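Local structure of ATP-dependent Clp protease proteolytic subunit (Listeria monocytogenes, 4JCQ) at residues H[34-37]-H[38-42]; H[62-65]-H[66-70]; H[98-102]-H[103-107]; H[138-141]-H[142-146]; H[167-170]-H[171-174]. The protein probably cleaves misfolded proteins into short peptides as the serine-protease part of an ATP-dependent Clp complex, its subunits stacking as two seven-membered rings round a central cavity. All coordinates share one frame; numbering follows the deposited sequence.

Contact 1: residues H[34-37]-H[38-42]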
loop_
_atom_site.group_PDB
_atom_site.type_symbol
_atom_site.label_atom_id
_atom_site.label_comp_id
_atom_site.label_asym_id
_atom_site.label_seq_id
_atom_site.Cartn_x
_atom_site.Cartn_y
_atom_site.Cartn_z
ATOM N N LEU H 34 -9.409 -15.319 2.535
ATOM C CA LEU H 34 -8.788 -16.464 1.878
ATOM C C LEU H 34 -9.812 -17.233 1.035
ATOM O O LEU H 34 -9.509 -17.645 -0.089
ATOM C CB LEU H 34 -8.115 -17.373 2.916
ATOM C CG LEU H 34 -7.176 -18.527 2.525
ATOM C CD1 LEU H 34 -7.944 -19.832 2.388
ATOM C CD2 LEU H 34 -6.330 -18.252 1.285
ATOM N N ALA H 35 -11.018 -17.406 1.574
ATOM C CA ALA H 35 -12.108 -18.068 0.854
ATOM C C ALA H 35 -12.421 -17.372 -0.474
ATOM O O ALA H 35 -12.654 -18.041 -1.482
ATOM C CB ALA H 35 -13.356 -18.159 1.724
ATOM N N GLU H 36 -12.413 -16.040 -0.469
ATOM C CA GLU H 36 -12.643 -15.255 -1.684
ATOM C C GLU H 36 -11.521 -15.454 -2.703
ATOM O O GLU H 36 -11.784 -15.680 -3.884
ATOM C CB GLU H 36 -12.819 -13.767 -1.359
ATOM C CG GLU H 36 -13.164 -12.914 -2.575
ATOM C CD GLU H 36 -13.529 -11.481 -2.235
ATOM O OE1 GLU H 36 -13.852 -11.193 -1.064
ATOM O OE2 GLU H 36 -13.497 -10.637 -3.154
ATOM N N ASP H 37 -10.278 -15.370 -2.232
ATOM C CA ASP H 37 -9.100 -15.572 -3.073
ATOM C C ASP H 37 -9.088 -16.969 -3.702
ATOM O O ASP H 37 -8.853 -17.108 -4.904
ATOM C CB ASP H 37 -7.821 -15.333 -2.260
ATOM C CG ASP H 37 -6.572 -15.280 -3.123
ATOM O OD1 ASP H 37 -5.494 -15.665 -2.622
ATOM O OD2 ASP H 37 -6.655 -14.855 -4.297
ATOM N N VAL H 38 -9.356 -17.990 -2.890
ATOM C CA VAL H 38 -9.400 -19.377 -3.363
ATOM C C VAL H 38 -10.563 -19.604 -4.336
ATOM O O VAL H 38 -10.387 -20.250 -5.375
ATOM C CB VAL H 38 -9.439 -20.387 -2.190
ATOM C CG1 VAL H 38 -9.722 -21.802 -2.681
ATOM C CG2 VAL H 38 -8.124 -20.355 -1.422
ATOM N N SER H 39 -11.737 -19.060 -4.008
ATOM C CA SER H 39 -12.902 -19.145 -4.894
ATOM C C SER H 39 -12.608 -18.554 -6.274
ATOM O O SER H 39 -12.938 -19.162 -7.293
ATOM C CB SER H 39 -14.122 -18.457 -4.276
ATOM O OG SER H 39 -14.579 -19.151 -3.126
ATOM N N LYS H 40 -11.979 -17.380 -6.295
ATOM C CA LYS H 40 -11.604 -16.716 -7.546
ATOM C C LYS H 40 -10.631 -17.548 -8.377
ATOM O O LYS H 40 -10.798 -17.666 -9.592
ATOM C CB LYS H 40 -11.021 -15.325 -7.279
ATOM C CG LYS H 40 -12.073 -14.265 -7.005
ATOM C CD LYS H 40 -11.451 -12.919 -6.677
ATOM C CE LYS H 40 -12.523 -11.889 -6.359
ATOM N NZ LYS H 40 -11.936 -10.571 -5.991
ATOM N N GLN H 41 -9.629 -18.127 -7.717
ATOM C CA GLN H 41 -8.638 -18.970 -8.386
ATOM C C GLN H 41 -9.268 -20.227 -8.979
ATOM O O GLN H 41 -8.976 -20.590 -10.118
ATOM C CB GLN H 41 -7.505 -19.354 -7.430
ATOM C CG GLN H 41 -6.571 -18.211 -7.068
ATOM C CD GLN H 41 -5.487 -18.641 -6.102
ATOM O OE1 GLN H 41 -4.644 -19.473 -6.430
ATOM N NE2 GLN H 41 -5.505 -18.073 -4.901
ATOM N N LEU H 42 -10.136 -20.878 -8.205
ATOM C CA LEU H 42 -10.811 -22.100 -8.649
ATOM C C LEU H 42 -11.763 -21.852 -9.819
ATOM O O LEU H 42 -11.825 -22.656 -10.752
ATOM C CB LEU H 42 -11.557 -22.772 -7.489
ATOM C CG LEU H 42 -10.733 -23.405 -6.360
ATOM C CD1 LEU H 42 -11.651 -23.930 -5.265
ATOM C CD2 LEU H 42 -9.823 -24.515 -6.871
#
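Ser-39 folds its hydroxyl back onto the turn before it: OG gives a 2.8 Å hydrogen bond to Ala-35 O, the same oxygen that takes the helical bond from Ser-39 N at 2.9 Å. The two donors arrive from opposite faces of the carbonyl plane, so one oxygen is gripped twice without the donors competing for the same space. A first torsion that sets OG beside the backbone N (chi1 -67°) makes this return possible. OG has a further hydrogen bond to Tyr-27 OH of a second subunit, and Ala-35 packs on the same tyrosine, which places this face in the subunit interface. On the side facing strand 23-27 and helix 64-76, both methyls of Leu-34 reach one branch of Val-38, CD1 lying 3.8 Å from CG2, and the pair rests on Ile-26. Glu-36 and Lys-40 flank the interface; both extended, they run alongside each other in the same direction and meet at their ends in a salt bridge, with Lys-40 NZ 3.2 Å from Glu-36 OE2; as a hydrogen bond it is weak. The loose side is at exposed Asp-37. Gln-41 crosses it at a slant, its amide plane 47° from the carboxylate, and NE2 reaches Asp-37 O weakly at 3.5 Å. Regular bonds such as Lys-40 N to Glu-36 O, 3.0 Å, run beneath these side chains. Such i to i+4 pairing, apolar toward the sheet and polar toward the subunit interface and solvent, is typical of an amphipathic helix, here the connecting helix 32-48 of a beta-alpha-beta unit between strands 23-27 and 53-59.

Contact 2: residues H[62-65]-H[66-70]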
loop_
_atom_site.group_PDB
_atom_site.type_symbol
_atom_site.label_atom_id
_atom_site.label_comp_id
_atom_site.label_asym_id
_atom_site.label_seq_id
_atom_site.Cartn_x
_atom_site.Cartn_y
_atom_site.Cartn_z
ATOM N N GLY H 62 -9.424 -22.198 11.033
ATOM C CA GLY H 62 -9.905 -20.828 11.169
ATOM C C GLY H 62 -11.410 -20.767 11.348
ATOM O O GLY H 62 -11.952 -21.340 12.293
ATOM N N HIS H 63 -12.082 -20.077 10.430
ATOM C CA HIS H 63 -13.524 -19.845 10.518
ATOM C C HIS H 63 -14.297 -20.895 9.770
ATOM O O HIS H 63 -14.039 -21.140 8.587
ATOM C CB HIS H 63 -13.866 -18.453 9.990
ATOM C CG HIS H 63 -13.262 -17.328 10.799
ATOM N ND1 HIS H 63 -11.970 -16.966 10.687
ATOM C CD2 HIS H 63 -13.827 -16.475 11.744
ATOM C CE1 HIS H 63 -11.716 -15.940 11.520
ATOM N NE2 HIS H 63 -12.854 -15.639 12.167
ATOM N N VAL H 64 -15.256 -21.514 10.456
ATOM C CA VAL H 64 -16.036 -22.633 9.909
ATOM C C VAL H 64 -16.726 -22.309 8.576
ATOM O O VAL H 64 -16.671 -23.107 7.638
ATOM C CB VAL H 64 -17.039 -23.207 10.953
ATOM C CG1 VAL H 64 -17.983 -22.128 11.479
ATOM C CG2 VAL H 64 -17.820 -24.388 10.383
ATOM N N GLU H 65 -17.349 -21.133 8.491
ATOM C CA GLU H 65 -18.112 -20.740 7.303
ATOM C C GLU H 65 -17.222 -20.536 6.073
ATOM O O GLU H 65 -17.642 -20.798 4.942
ATOM C CB GLU H 65 -18.971 -19.494 7.583
ATOM C CG GLU H 65 -18.210 -18.177 7.726
ATOM C CD GLU H 65 -17.550 -17.982 9.086
ATOM O OE1 GLU H 65 -17.747 -18.815 9.999
ATOM O OE2 GLU H 65 -16.824 -16.979 9.240
ATOM N N ALA H 66 -15.995 -20.073 6.305
ATOM C CA ALA H 66 -15.004 -19.930 5.244
ATOM C C ALA H 66 -14.518 -21.297 4.770
ATOM O O ALA H 66 -14.316 -21.508 3.575
ATOM C CB ALA H 66 -13.835 -19.085 5.725
ATOM N N GLY H 67 -14.331 -22.216 5.717
ATOM C CA GLY H 67 -13.963 -23.596 5.405
ATOM C C GLY H 67 -15.048 -24.308 4.616
ATOM O O GLY H 67 -14.751 -25.063 3.686
ATOM N N ASP H 68 -16.303 -24.059 4.991
ATOM C CA ASP H 68 -17.465 -24.623 4.299
ATOM C C ASP H 68 -17.535 -24.180 2.838
ATOM O O ASP H 68 -17.810 -24.991 1.950
ATOM C CB ASP H 68 -18.760 -24.248 5.028
ATOM C CG ASP H 68 -18.946 -25.009 6.333
ATOM O OD1 ASP H 68 -19.659 -24.498 7.223
ATOM O OD2 ASP H 68 -18.385 -26.119 6.474
ATOM N N THR H 69 -17.282 -22.894 2.600
ATOM C CA THR H 69 -17.279 -22.334 1.248
ATOM C C THR H 69 -16.203 -22.973 0.370
ATOM O O THR H 69 -16.490 -23.405 -0.747
ATOM C CB THR H 69 -17.141 -20.793 1.266
ATOM O OG1 THR H 69 -18.345 -20.218 1.784
ATOM C CG2 THR H 69 -16.911 -20.238 -0.137
ATOM N N ILE H 70 -14.974 -23.045 0.881
ATOM C CA ILE H 70 -13.865 -23.641 0.127
ATOM C C ILE H 70 -14.122 -25.126 -0.152
ATOM O O ILE H 70 -13.927 -25.589 -1.278
ATOM C CB ILE H 70 -12.503 -23.432 0.828
ATOM C CG1 ILE H 70 -12.195 -21.934 0.949
ATOM C CG2 ILE H 70 -11.389 -24.133 0.060
ATOM C CD1 ILE H 70 -11.101 -21.596 1.940
HETATM O O HOH W 1 -15.537 -25.679 7.599
#
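Val-64 and Asp-68 lie side by side and point the same way, the branch methyl CG2 of Val-64 coming 3.7 Å from Asp-68 OD1. Asp-68 OD1 is held directly by a salt bridge from Arg-142 of helix 133-151. Beneath the pair Asp-68 N donates to Val-64 O at 2.8 Å. A water adds a second bond to this carbonyl, giving one hydrogen to Val-64 O at 2.8 Å and the other to Asp-68 OD2 at 3.1 Å, so it ties the carboxylate to the first turn. His-63 is the N-cap residue; its carbonyl takes a sound bond from Gly-67 N at 3.1 Å and a weak one from Ala-66 N, while the methyl of Ala-66 sits 3.5 Å from His-63 O. These bonds open helix 64-76, the crossover helix between parallel strands 53-59 and 81-86 of the ClpP fold. Farther out, Glu-65 sets CG between its backbone N and carbonyl carbon (chi1 72°) and, bent again at chi2, packs on Trp-88 of the second subunit. Thr-69 turns OG1 to the same subunit, where Thr-86 and Asn-58 are its hydrogen-bond partners.

Contact 3: residues H[98-102]-H[103-107]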
loop_
_atom_site.group_PDB
_atom_site.type_symbol
_atom_site.label_atom_id
_atom_site.label_comp_id
_atom_site.label_asym_id
_atom_site.label_seq_id
_atom_site.Cartn_x
_atom_site.Cartn_y
_atom_site.Cartn_z
ATOM N N LEU H 98 -10.649 -32.737 3.063
ATOM C CA LEU H 98 -11.546 -33.864 2.831
ATOM C C LEU H 98 -12.593 -33.632 1.734
ATOM O O LEU H 98 -13.402 -34.520 1.457
ATOM C CB LEU H 98 -12.221 -34.288 4.144
ATOM C CG LEU H 98 -11.326 -34.907 5.225
ATOM C CD1 LEU H 98 -12.120 -35.144 6.500
ATOM C CD2 LEU H 98 -10.670 -36.199 4.756
ATOM N N ALA H 99 -12.571 -32.454 1.111
ATOM C CA ALA H 99 -13.452 -32.163 -0.028
ATOM C C ALA H 99 -13.082 -32.981 -1.266
ATOM O O ALA H 99 -13.941 -33.295 -2.089
ATOM C CB ALA H 99 -13.437 -30.676 -0.355
ATOM N N ALA H 100 -11.800 -33.315 -1.395
ATOM C CA ALA H 100 -11.323 -34.136 -2.503
ATOM C C ALA H 100 -11.684 -35.601 -2.274
ATOM O O ALA H 100 -11.771 -36.054 -1.126
ATOM C CB ALA H 100 -9.820 -33.978 -2.670
ATOM N N GLU H 101 -11.898 -36.331 -3.368
ATOM C CA GLU H 101 -12.175 -37.766 -3.306
ATOM C C GLU H 101 -10.967 -38.491 -2.720
ATOM O O GLU H 101 -9.829 -38.054 -2.908
ATOM C CB GLU H 101 -12.515 -38.322 -4.695
ATOM C CG GLU H 101 -13.740 -37.693 -5.353
ATOM C CD GLU H 101 -15.027 -37.921 -4.576
ATOM O OE1 GLU H 101 -15.805 -36.955 -4.423
ATOM O OE2 GLU H 101 -15.266 -39.058 -4.115
ATOM N N LYS H 102 -11.223 -39.593 -2.017
ATOM C CA LYS H 102 -10.187 -40.301 -1.260
ATOM C C LYS H 102 -8.912 -40.583 -2.057
ATOM O O LYS H 102 -7.813 -40.310 -1.577
ATOM C CB LYS H 102 -10.732 -41.595 -0.646
ATOM C CG LYS H 102 -9.860 -42.147 0.472
ATOM C CD LYS H 102 -10.541 -43.287 1.209
ATOM C CE LYS H 102 -9.818 -43.610 2.509
ATOM N NZ LYS H 102 -8.429 -44.105 2.287
ATOM N N GLU H 103 -9.061 -41.110 -3.271
ATOM C CA GLU H 103 -7.901 -41.442 -4.113
ATOM C C GLU H 103 -7.113 -40.223 -4.618
ATOM O O GLU H 103 -6.021 -40.372 -5.164
ATOM C CB GLU H 103 -8.280 -42.389 -5.269
ATOM C CG GLU H 103 -9.749 -42.390 -5.676
ATOM C CD GLU H 103 -10.080 -41.386 -6.765
ATOM O OE1 GLU H 103 -9.259 -41.202 -7.689
ATOM O OE2 GLU H 103 -11.179 -40.793 -6.709
ATOM N N ASN H 104 -7.662 -39.028 -4.406
ATOM C CA ASN H 104 -6.994 -37.780 -4.775
ATOM C C ASN H 104 -6.424 -37.017 -3.573
ATOM O O ASN H 104 -6.074 -35.840 -3.688
ATOM C CB ASN H 104 -7.947 -36.882 -5.574
ATOM C CG ASN H 104 -8.385 -37.512 -6.883
ATOM O OD1 ASN H 104 -7.590 -38.140 -7.582
ATOM N ND2 ASN H 104 -9.657 -37.344 -7.223
ATOM N N ARG H 105 -6.322 -37.695 -2.431
ATOM C CA ARG H 105 -5.822 -37.066 -1.204
ATOM C C ARG H 105 -4.406 -37.529 -0.868
ATOM O O ARG H 105 -4.183 -38.681 -0.481
ATOM C CB ARG H 105 -6.784 -37.296 -0.030
ATOM C CG ARG H 105 -8.189 -36.760 -0.274
ATOM C CD ARG H 105 -8.932 -36.449 1.017
ATOM N NE ARG H 105 -9.196 -37.642 1.818
ATOM C CZ ARG H 105 -10.350 -38.310 1.830
ATOM N NH1 ARG H 105 -11.373 -37.912 1.082
ATOM N NH2 ARG H 105 -10.478 -39.381 2.601
ATOM N N PHE H 106 -3.458 -36.609 -1.024
ATOM C CA PHE H 106 -2.038 -36.900 -0.859
ATOM C C PHE H 106 -1.445 -36.143 0.324
ATOM O O PHE H 106 -2.041 -35.186 0.830
ATOM C CB PHE H 106 -1.266 -36.536 -2.135
ATOM C CG PHE H 106 -1.736 -37.263 -3.365
ATOM C CD1 PHE H 106 -2.778 -36.754 -4.138
ATOM C CD2 PHE H 106 -1.129 -38.451 -3.762
ATOM C CE1 PHE H 106 -3.209 -37.421 -5.275
ATOM C CE2 PHE H 106 -1.556 -39.121 -4.901
ATOM C CZ PHE H 106 -2.597 -38.605 -5.658
ATOM N N SER H 107 -0.267 -36.576 0.760
ATOM C CA SER H 107 0.475 -35.856 1.784
ATOM C C SER H 107 1.973 -35.876 1.537
ATOM O O SER H 107 2.539 -36.894 1.130
ATOM C CB SER H 107 0.188 -36.431 3.170
ATOM O OG SER H 107 0.796 -35.635 4.173
HETATM O O HOH W 2 -11.033 -35.386 -5.878
#
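After helix 92-97 the chain runs irregularly from Leu-98, turns through a 3-10-like step at Lys-102 and Glu-103, and then enters strand 105-108. Two backbone bonds close the turn: Asn-104 N to Glu-101 O at 2.8 Å and Arg-105 N to Lys-102 O at 3.1 Å. In both, the donor stands well above the carbonyl plane, 58° out of it in the second. A water bridges the turn, accepting from Glu-101 N and, at 2.7 Å, from Asn-104 ND2. Arg-105 then sends its side chain back towards the loop. Its guanidinium is sandwiched: CD2 of Leu-98 lies over the centre of one face, 3.6 Å from CZ, and CA of Lys-102 lies off-centre over the opposite face, 3.7 Å from CZ. At the edge, NH1 donates to Ala-100 O at 2.9 Å, almost within the guanidinium plane. The bend at chi3 (-65°) turns the group into this slot, while CG of Lys-102 adds a contact of 3.5 Å to NH2. NE and NH2 are taken by other carbonyls: NE bonds Ile-178 O, and NH2 bonds Ala-150 O and Gly-177 O. Carbonyl oxygens at three corners thus hold a buried cation flat and fix its rotation. The whole is a tight turn joining helix 92-97 to strand 105-108 of the parallel sheet, with a buried arginine bonded to carbonyls of helix 133-151 and of the segment after helix 170-176.

Contact 4: residues H[138-141]-H[142-146]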
loop_
_atom_site.group_PDB
_atom_site.type_symbol
_atom_site.label_atom_id
_atom_site.label_comp_id
_atom_site.label_asym_id
_atom_site.label_seq_id
_atom_site.Cartn_x
_atom_site.Cartn_y
_atom_site.Cartn_z
ATOM N N ARG H 138 -25.783 -28.689 16.286
ATOM C CA ARG H 138 -26.100 -28.851 14.863
ATOM C C ARG H 138 -24.858 -28.761 13.981
ATOM O O ARG H 138 -24.662 -29.591 13.094
ATOM C CB ARG H 138 -27.120 -27.802 14.419
ATOM C CG ARG H 138 -28.564 -28.188 14.659
ATOM C CD ARG H 138 -29.487 -27.197 13.977
ATOM N NE ARG H 138 -30.806 -27.768 13.725
ATOM C CZ ARG H 138 -31.756 -27.179 13.005
ATOM N NH1 ARG H 138 -31.545 -25.989 12.457
ATOM N NH2 ARG H 138 -32.923 -27.786 12.835
ATOM N N MET H 139 -24.033 -27.745 14.234
ATOM C CA MET H 139 -22.773 -27.541 13.517
ATOM C C MET H 139 -21.864 -28.757 13.665
ATOM O O MET H 139 -21.328 -29.259 12.675
ATOM C CB MET H 139 -22.061 -26.289 14.042
ATOM C CG MET H 139 -20.779 -25.919 13.312
ATOM S SD MET H 139 -19.836 -24.619 14.142
ATOM C CE MET H 139 -20.898 -23.195 13.910
ATOM N N ARG H 140 -21.709 -29.227 14.902
ATOM C CA ARG H 140 -20.873 -30.389 15.195
ATOM C C ARG H 140 -21.362 -31.648 14.484
ATOM O O ARG H 140 -20.562 -32.377 13.898
ATOM C CB ARG H 140 -20.772 -30.621 16.709
ATOM C CG ARG H 140 -19.871 -31.783 17.117
ATOM C CD ARG H 140 -18.454 -31.643 16.562
ATOM N NE ARG H 140 -17.784 -30.440 17.054
ATOM C CZ ARG H 140 -17.111 -30.365 18.200
ATOM N NH1 ARG H 140 -16.548 -29.220 18.556
ATOM N NH2 ARG H 140 -17.002 -31.426 18.988
ATOM N N GLU H 141 -22.672 -31.892 14.531
ATOM C CA GLU H 141 -23.277 -33.041 13.854
ATOM C C GLU H 141 -23.029 -33.004 12.343
ATOM O O GLU H 141 -22.685 -34.023 11.743
ATOM C CB GLU H 141 -24.779 -33.123 14.151
ATOM C CG GLU H 141 -25.107 -33.533 15.582
ATOM C CD GLU H 141 -26.592 -33.486 15.902
ATOM O OE1 GLU H 141 -26.955 -33.796 17.055
ATOM O OE2 GLU H 141 -27.399 -33.140 15.010
ATOM N N ARG H 142 -23.189 -31.825 11.746
ATOM C CA ARG H 142 -22.961 -31.629 10.311
ATOM C C ARG H 142 -21.513 -31.940 9.920
ATOM O O ARG H 142 -21.267 -32.684 8.972
ATOM C CB ARG H 142 -23.340 -30.201 9.897
ATOM C CG ARG H 142 -23.161 -29.900 8.414
ATOM C CD ARG H 142 -23.551 -28.469 8.062
ATOM N NE ARG H 142 -22.772 -27.467 8.798
ATOM C CZ ARG H 142 -21.569 -27.021 8.440
ATOM N NH1 ARG H 142 -20.952 -26.110 9.179
ATOM N NH2 ARG H 142 -20.974 -27.482 7.348
ATOM N N ILE H 143 -20.562 -31.377 10.663
ATOM C CA ILE H 143 -19.142 -31.582 10.378
ATOM C C ILE H 143 -18.712 -33.027 10.667
ATOM O O ILE H 143 -17.921 -33.599 9.910
ATOM C CB ILE H 143 -18.252 -30.560 11.125
ATOM C CG1 ILE H 143 -18.621 -29.134 10.693
ATOM C CG2 ILE H 143 -16.775 -30.818 10.845
ATOM C CD1 ILE H 143 -18.129 -28.045 11.623
ATOM N N ASN H 144 -19.245 -33.610 11.742
ATOM C CA ASN H 144 -18.988 -35.017 12.071
ATOM C C ASN H 144 -19.398 -35.966 10.945
ATOM O O ASN H 144 -18.646 -36.877 10.598
ATOM C CB ASN H 144 -19.686 -35.426 13.377
ATOM C CG ASN H 144 -18.967 -34.921 14.619
ATOM O OD1 ASN H 144 -17.810 -34.502 14.564
ATOM N ND2 ASN H 144 -19.659 -34.964 15.753
ATOM N N ARG H 145 -20.588 -35.744 10.384
ATOM C CA ARG H 145 -21.089 -36.548 9.265
ATOM C C ARG H 145 -20.227 -36.369 8.016
ATOM O O ARG H 145 -19.936 -37.334 7.311
ATOM C CB ARG H 145 -22.550 -36.209 8.955
ATOM C CG ARG H 145 -23.545 -36.743 9.974
ATOM C CD ARG H 145 -24.979 -36.558 9.504
ATOM N NE ARG H 145 -25.941 -37.032 10.500
ATOM C CZ ARG H 145 -26.561 -36.254 11.384
ATOM N NH1 ARG H 145 -26.336 -34.944 11.409
ATOM N NH2 ARG H 145 -27.415 -36.786 12.248
ATOM N N LEU H 146 -19.819 -35.128 7.756
ATOM C CA LEU H 146 -18.931 -34.811 6.639
ATOM C C LEU H 146 -17.617 -35.596 6.736
ATOM O O LEU H 146 -17.210 -36.258 5.781
ATOM C CB LEU H 146 -18.664 -33.301 6.589
ATOM C CG LEU H 146 -17.978 -32.676 5.368
ATOM C CD1 LEU H 146 -18.369 -31.213 5.242
ATOM C CD2 LEU H 146 -16.462 -32.815 5.431
HETATM O O HOH W 3 -18.291 -34.115 18.556
#
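Met-139 lays its CG alongside Ile-143, 3.8 Å from CD1, the two side chains pointing the same way. Both rest on Val-64 of helix 64-76. One residue on, Arg-140 carries CG anti to the backbone N (chi1 -178°), 3.5 Å from Asn-144 ND2; a bend at chi2 (56°) swings CD to within 3.5 Å of Asn-144 OD1, and a further bend at chi3 turns the guanidinium, whose plane stands 63° from that of the amide. A water lying in the guanidinium plane joins the two groups, accepting from Arg-140 NH2 at 3.0 Å and from Asn-144 ND2 at 3.2 Å. Both are i to i+4 pairs, one residue apart, on the long helix 133-151 of the ClpP fold, its spine held by bonds such as Asn-144 N to Arg-140 O, 2.8 Å. Partners outside this turn hold the polar ends: Asp-163 forms a salt bridge with Arg-140 NH2, Thr-162 OG1 bonds Asn-144 OD1, and Asn-110 of a second subunit bonds Arg-142 NH2. On the solvent side, Arg-145 runs beside Glu-141 with NH1 3.6 Å from CB, but the charged ends stay apart, Glu-141 OE2 to Arg-145 NH1 being 4.2 Å, beyond a salt bridge.

Contact 5: residues H[167-170]-H[171-174]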
loop_
_atom_site.group_PDB
_atom_site.type_symbol
_atom_site.label_atom_id
_atom_site.label_comp_id
_atom_site.label_asym_id
_atom_site.label_seq_id
_atom_site.Cartn_x
_atom_site.Cartn_y
_atom_site.Cartn_z
ATOM N N TRP H 167 -2.965 -34.881 17.773
ATOM C CA TRP H 167 -2.312 -34.819 16.481
ATOM C C TRP H 167 -1.997 -36.186 15.958
ATOM O O TRP H 167 -1.495 -37.047 16.682
ATOM C CB TRP H 167 -1.051 -33.977 16.578
ATOM C CG TRP H 167 -1.345 -32.503 16.691
ATOM C CD1 TRP H 167 -1.431 -31.736 17.851
ATOM C CD2 TRP H 167 -1.615 -31.566 15.593
ATOM N NE1 TRP H 167 -1.720 -30.427 17.554
ATOM C CE2 TRP H 167 -1.843 -30.256 16.217
ATOM C CE3 TRP H 167 -1.685 -31.675 14.208
ATOM C CZ2 TRP H 167 -2.127 -29.124 15.467
ATOM C CZ3 TRP H 167 -1.972 -30.525 13.463
ATOM C CH2 TRP H 167 -2.187 -29.282 14.080
ATOM N N LEU H 168 -2.310 -36.393 14.683
ATOM C CA LEU H 168 -1.967 -37.620 13.989
ATOM C C LEU H 168 -0.731 -37.390 13.135
ATOM O O LEU H 168 -0.630 -36.379 12.432
ATOM C CB LEU H 168 -3.129 -38.074 13.099
ATOM C CG LEU H 168 -4.452 -38.458 13.767
ATOM C CD1 LEU H 168 -5.581 -38.417 12.750
ATOM C CD2 LEU H 168 -4.363 -39.828 14.425
ATOM N N SER H 169 0.207 -38.332 13.196
ATOM C CA SER H 169 1.335 -38.349 12.275
ATOM C C SER H 169 0.811 -38.649 10.873
ATOM O O SER H 169 -0.343 -39.060 10.713
ATOM C CB SER H 169 2.361 -39.404 12.696
ATOM O OG SER H 169 1.862 -40.714 12.488
ATOM N N VAL H 170 1.655 -38.446 9.867
ATOM C CA VAL H 170 1.270 -38.699 8.477
ATOM C C VAL H 170 0.823 -40.158 8.264
ATOM O O VAL H 170 -0.154 -40.417 7.554
ATOM C CB VAL H 170 2.378 -38.256 7.481
ATOM C CG1 VAL H 170 3.629 -39.124 7.599
ATOM C CG2 VAL H 170 1.853 -38.238 6.053
ATOM N N ASN H 171 1.517 -41.094 8.912
ATOM C CA ASN H 171 1.164 -42.516 8.845
ATOM C C ASN H 171 -0.149 -42.841 9.553
ATOM O O ASN H 171 -0.945 -43.642 9.058
ATOM C CB ASN H 171 2.300 -43.384 9.394
ATOM C CG ASN H 171 3.486 -43.467 8.446
ATOM O OD1 ASN H 171 4.619 -43.174 8.826
ATOM N ND2 ASN H 171 3.229 -43.868 7.209
ATOM N N GLU H 172 -0.371 -42.216 10.707
ATOM C CA GLU H 172 -1.621 -42.374 11.453
ATOM C C GLU H 172 -2.808 -41.780 10.697
ATOM O O GLU H 172 -3.906 -42.337 10.728
ATOM C CB GLU H 172 -1.510 -41.736 12.839
ATOM C CG GLU H 172 -0.626 -42.503 13.812
ATOM C CD GLU H 172 -0.449 -41.789 15.140
ATOM O OE1 GLU H 172 -0.431 -40.538 15.163
ATOM O OE2 GLU H 172 -0.320 -42.483 16.167
ATOM N N ALA H 173 -2.577 -40.658 10.018
ATOM C CA ALA H 173 -3.610 -40.003 9.215
ATOM C C ALA H 173 -3.996 -40.852 8.006
ATOM O O ALA H 173 -5.149 -40.837 7.570
ATOM C CB ALA H 173 -3.148 -38.622 8.776
ATOM N N LYS H 174 -3.022 -41.593 7.477
ATOM C CA LYS H 174 -3.259 -42.551 6.402
ATOM C C LYS H 174 -4.117 -43.717 6.901
ATOM O O LYS H 174 -5.093 -44.096 6.252
ATOM C CB LYS H 174 -1.928 -43.055 5.834
ATOM C CG LYS H 174 -2.043 -43.870 4.555
ATOM C CD LYS H 174 -0.665 -44.262 4.043
ATOM C CE LYS H 174 -0.742 -44.999 2.718
ATOM N NZ LYS H 174 -1.302 -46.371 2.853
HETATM O O HOH W 4 -2.311 -39.708 17.826
#
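A capping box opens helix 170-176, with Ser-169 as the N-cap and Glu-172 as its partner three residues on. The exchange is reciprocal: Glu-172 N donates to Ser-169 OG at 3.2 Å, and Ser-169 N donates to Glu-172 OE1 at 3.0 Å in a nearly straight bond (167°). OE1 is met on its anti side, a little out of the carboxylate plane. Ser-169 places OG between its backbone N and carbonyl carbon (chi1 70°), from where the hydroxyl can face the first turn; it also touches CG of Glu-172 at 3.3 Å. The helix proper begins with Ala-173 N to Ser-169 O, 2.8 Å. The carboxylate has a second duty, since OE1 forms a salt bridge with Arg-138 of a third subunit, consistent with the box holding the carboxylate for the interface. Just before the cap, Trp-167 makes a cation-pi contact with Arg-112 of the same chain and has its side chain about 7 Å from that of Ser-91, the predicted nucleophile. Leu-168 packs inward on the carbon part of the glutamate, its CD2 3.8 Å from Glu-172 CB. A water donates to Trp-167 O at 3.0 Å and, weakly, to Glu-172 OE1 at 3.4 Å.

In the fold
Contact 2 is the most buried; the other four each pair a covered side with exposed residues. Contacts 1 and 2 lie on neighbouring crossover helices that touch through Leu-34 and Ile-70. Contact 2 also meets contact 4, where helices 64-76 and 133-151 pack through Val-64. Contacts 1, 2 and 4 touch the second subunit and contact 5 a third, while contact 3 touches no other chain. Contact 3 touches contact 5, where Ser-107 OG lies 3.4 Å from Val-170 CG2, whereas contacts 1 and 5 fall on opposite sides of the chain's centre. Chemistry follows place: mid-helix contacts 1 and 4 combine apolar and charged pairs, contacts 2 and 5 start helices, and contact 3 buries an arginine among carbonyls.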